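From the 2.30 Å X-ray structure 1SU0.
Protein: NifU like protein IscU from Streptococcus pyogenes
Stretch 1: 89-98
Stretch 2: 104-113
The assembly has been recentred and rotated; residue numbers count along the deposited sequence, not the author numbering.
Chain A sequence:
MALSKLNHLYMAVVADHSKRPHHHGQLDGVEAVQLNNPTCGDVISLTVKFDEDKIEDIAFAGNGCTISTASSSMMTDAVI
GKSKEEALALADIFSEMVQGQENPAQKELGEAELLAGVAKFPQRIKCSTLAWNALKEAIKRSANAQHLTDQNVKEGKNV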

# COMPACT_ATOMS: atom_id res chain seq x y z
N ALA A 89 5.88 9.90 -4.63
CA ALA A 89 4.87 10.67 -5.34
C ALA A 89 3.55 9.90 -5.38
O ALA A 89 2.49 10.48 -5.20
CB ALA A 89 5.34 11.01 -6.74
N LEU A 90 3.63 8.60 -5.60
CA LEU A 90 2.46 7.74 -5.62
C LEU A 90 1.77 7.73 -4.26
O LEU A 90 0.55 7.81 -4.17
CB LEU A 90 2.86 6.33 -6.00
CG LEU A 90 3.30 6.16 -7.45
CD1 LEU A 90 3.73 4.75 -7.63
CD2 LEU A 90 2.16 6.47 -8.40
N ALA A 91 2.58 7.67 -3.21
CA ALA A 91 2.12 7.73 -1.85
C ALA A 91 1.33 8.99 -1.63
O ALA A 91 0.24 8.96 -1.07
CB ALA A 91 3.31 7.66 -0.90
N ASP A 92 1.86 10.10 -2.10
CA ASP A 92 1.15 11.36 -2.03
C ASP A 92 -0.15 11.29 -2.82
O ASP A 92 -1.16 11.77 -2.35
CB ASP A 92 2.05 12.51 -2.52
CG ASP A 92 3.09 12.94 -1.47
OD1 ASP A 92 3.72 13.98 -1.71
OD2 ASP A 92 3.34 12.33 -0.39
N ILE A 93 -0.11 10.67 -4.00
CA ILE A 93 -1.30 10.52 -4.85
C ILE A 93 -2.39 9.70 -4.17
O ILE A 93 -3.57 10.04 -4.22
CB ILE A 93 -0.94 9.90 -6.24
CG1 ILE A 93 -0.23 10.94 -7.13
CG2 ILE A 93 -2.18 9.41 -6.97
CD1 ILE A 93 0.64 10.32 -8.22
N PHE A 94 -1.98 8.62 -3.53
CA PHE A 94 -2.91 7.74 -2.86
C PHE A 94 -3.57 8.45 -1.67
O PHE A 94 -4.79 8.51 -1.53
CB PHE A 94 -2.17 6.51 -2.35
CG PHE A 94 -3.08 5.51 -1.71
CD1 PHE A 94 -3.64 4.51 -2.46
CD2 PHE A 94 -3.41 5.62 -0.38
CE1 PHE A 94 -4.49 3.61 -1.89
CE2 PHE A 94 -4.25 4.74 0.19
CZ PHE A 94 -4.80 3.73 -0.56
N SER A 95 -2.71 8.96 -0.80
CA SER A 95 -3.10 9.75 0.35
C SER A 95 -4.09 10.85 0.00
O SER A 95 -5.06 11.04 0.73
CB SER A 95 -1.84 10.35 0.96
OG SER A 95 -2.06 10.65 2.31
N GLU A 96 -3.88 11.54 -1.11
CA GLU A 96 -4.80 12.58 -1.56
C GLU A 96 -6.08 12.04 -2.13
O GLU A 96 -7.12 12.68 -2.04
CB GLU A 96 -4.19 13.41 -2.68
CG GLU A 96 -3.17 14.43 -2.25
CD GLU A 96 -2.35 14.88 -3.43
OE1 GLU A 96 -1.21 15.32 -3.17
OE2 GLU A 96 -2.83 14.77 -4.61
N MET A 97 -6.00 10.89 -2.78
CA MET A 97 -7.19 10.25 -3.32
C MET A 97 -8.16 9.82 -2.19
O MET A 97 -9.37 9.99 -2.29
CB MET A 97 -6.78 9.03 -4.15
CG MET A 97 -7.96 8.22 -4.68
SD MET A 97 -7.38 6.54 -5.48
CE MET A 97 -6.93 5.47 -3.91
N VAL A 98 -7.61 9.26 -1.12
CA VAL A 98 -8.43 8.83 0.02
C VAL A 98 -8.84 10.02 0.89
O VAL A 98 -9.32 9.85 2.00
CB VAL A 98 -7.75 7.72 0.87
CG1 VAL A 98 -7.48 6.47 0.02
CG2 VAL A 98 -6.45 8.23 1.51
N PRO A 104 -6.23 12.58 -12.37
CA PRO A 104 -5.96 11.57 -13.40
C PRO A 104 -4.79 10.66 -13.09
O PRO A 104 -4.71 9.57 -13.60
CB PRO A 104 -5.60 12.41 -14.63
CG PRO A 104 -6.29 13.68 -14.42
CD PRO A 104 -6.22 13.94 -12.95
N ALA A 105 -3.88 11.15 -12.27
CA ALA A 105 -2.71 10.40 -11.86
C ALA A 105 -3.01 9.16 -10.98
O ALA A 105 -2.14 8.34 -10.73
CB ALA A 105 -1.79 11.33 -11.12
N GLN A 106 -4.24 9.04 -10.51
CA GLN A 106 -4.64 7.90 -9.70
C GLN A 106 -4.58 6.62 -10.50
O GLN A 106 -4.52 5.53 -9.95
CB GLN A 106 -6.03 8.13 -9.13
CG GLN A 106 -6.03 9.12 -8.02
CD GLN A 106 -7.41 9.64 -7.70
OE1 GLN A 106 -8.42 9.04 -8.12
NE2 GLN A 106 -7.48 10.74 -6.93
N LYS A 107 -4.60 6.76 -11.82
CA LYS A 107 -4.36 5.65 -12.73
C LYS A 107 -3.04 4.95 -12.49
O LYS A 107 -2.95 3.76 -12.72
CB LYS A 107 -4.39 6.15 -14.17
CG LYS A 107 -5.80 6.39 -14.70
CD LYS A 107 -5.80 7.25 -15.96
CE LYS A 107 -4.85 6.71 -17.03
NZ LYS A 107 -4.78 7.62 -18.24
N GLU A 108 -2.02 5.69 -12.04
CA GLU A 108 -0.67 5.15 -11.81
C GLU A 108 -0.57 4.32 -10.55
O GLU A 108 0.49 3.79 -10.23
CB GLU A 108 0.33 6.30 -11.70
CG GLU A 108 0.39 7.20 -12.91
CD GLU A 108 0.63 6.40 -14.17
OE1 GLU A 108 1.61 5.61 -14.15
OE2 GLU A 108 -0.16 6.54 -15.14
N LEU A 109 -1.66 4.25 -9.81
CA LEU A 109 -1.76 3.52 -8.56
C LEU A 109 -2.16 2.08 -8.83
O LEU A 109 -2.08 1.25 -7.94
CB LEU A 109 -2.86 4.15 -7.72
CG LEU A 109 -2.60 5.09 -6.56
CD1 LEU A 109 -1.26 5.69 -6.61
CD2 LEU A 109 -3.72 6.15 -6.43
N GLY A 110 -2.60 1.80 -10.07
CA GLY A 110 -3.04 0.47 -10.47
C GLY A 110 -4.30 0.02 -9.72
O GLY A 110 -5.26 0.77 -9.61
N GLU A 111 -4.30 -1.20 -9.21
CA GLU A 111 -5.51 -1.70 -8.56
C GLU A 111 -5.81 -0.98 -7.24
O GLU A 111 -6.94 -0.95 -6.84
CB GLU A 111 -5.48 -3.24 -8.40
CG GLU A 111 -5.76 -3.98 -9.69
CD GLU A 111 -5.48 -5.47 -9.61
OE1 GLU A 111 -5.48 -6.01 -8.50
OE2 GLU A 111 -5.22 -6.11 -10.64
N ALA A 112 -4.82 -0.40 -6.58
CA ALA A 112 -5.05 0.50 -5.44
C ALA A 112 -6.03 1.63 -5.76
O ALA A 112 -6.60 2.24 -4.88
CB ALA A 112 -3.75 1.12 -4.98
N GLU A 113 -6.23 1.91 -7.03
CA GLU A 113 -7.17 2.93 -7.43
C GLU A 113 -8.60 2.60 -6.99
O GLU A 113 -9.43 3.50 -6.85
CB GLU A 113 -7.11 3.12 -8.94
CG GLU A 113 -7.79 4.36 -9.40
CD GLU A 113 -7.83 4.50 -10.92
OE1 GLU A 113 -8.43 5.51 -11.36
OE2 GLU A 113 -7.32 3.60 -11.66
O HOH W 1 -4.93 11.74 -6.01

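Two short helical segments of one chain pack mainly through apolar side chains, with some contacts to backbone and one bridging water. Residues 89-97 close an α-helix with i to i+4 bonds, such as Phe94 N to Leu90 O at 2.7 Å and Met97 N to Ile93 O at 2.9 Å. The second stretch is wound more tightly, with i to i+3 bonds such as Glu108 N to Ala105 O at 3.0 Å. Each stretch forms backbone hydrogen bonds within itself, and no direct hydrogen bond crosses between them. The two backbones come closest at Ile93 and Gln106, whose CA atoms lie 6.4 Å apart, and at Leu90 and Leu109, 6.7 Å by CA.

The apolar contact is built from Leu90, Ile93, Phe94 and Met97, a spacing of three, one and three that keeps all four on one side of the α-helix. Leu109 meets every one of them. Its CD1 lies 3.9 Å from Leu90 CD2, while its CD2 reaches Ile93 CG2 at 3.6 Å and Met97 SD at 3.8 Å; Leu109 CG sits at the edge of the Phe94 ring, 4.3 Å from Phe94 CD1. The leucine's chi1 and chi2 are both off the usual wells. Small residues serve the flanks: the Ala105 CB takes Ile93 CD1 at 3.9 Å, and the Ala112 CB takes Phe94 CE1 at 4.0 Å, each a methyl pointed toward the helix.

Side chains also pack against backbone. Met97 CE lies 3.4 Å from Ala112 O, and Leu90 CD2 lies 3.6 Å from Glu108 O; these are van der Waals contacts, since a methyl offers the carbonyl no conventional donor.

The polar link is indirect. Water 1 donates to Ile93 O at 2.8 Å and accepts from Gln106 NE2 at 2.9 Å, joining a helix carbonyl to an amide side chain whose end comes nearer than its sideways CB suggests.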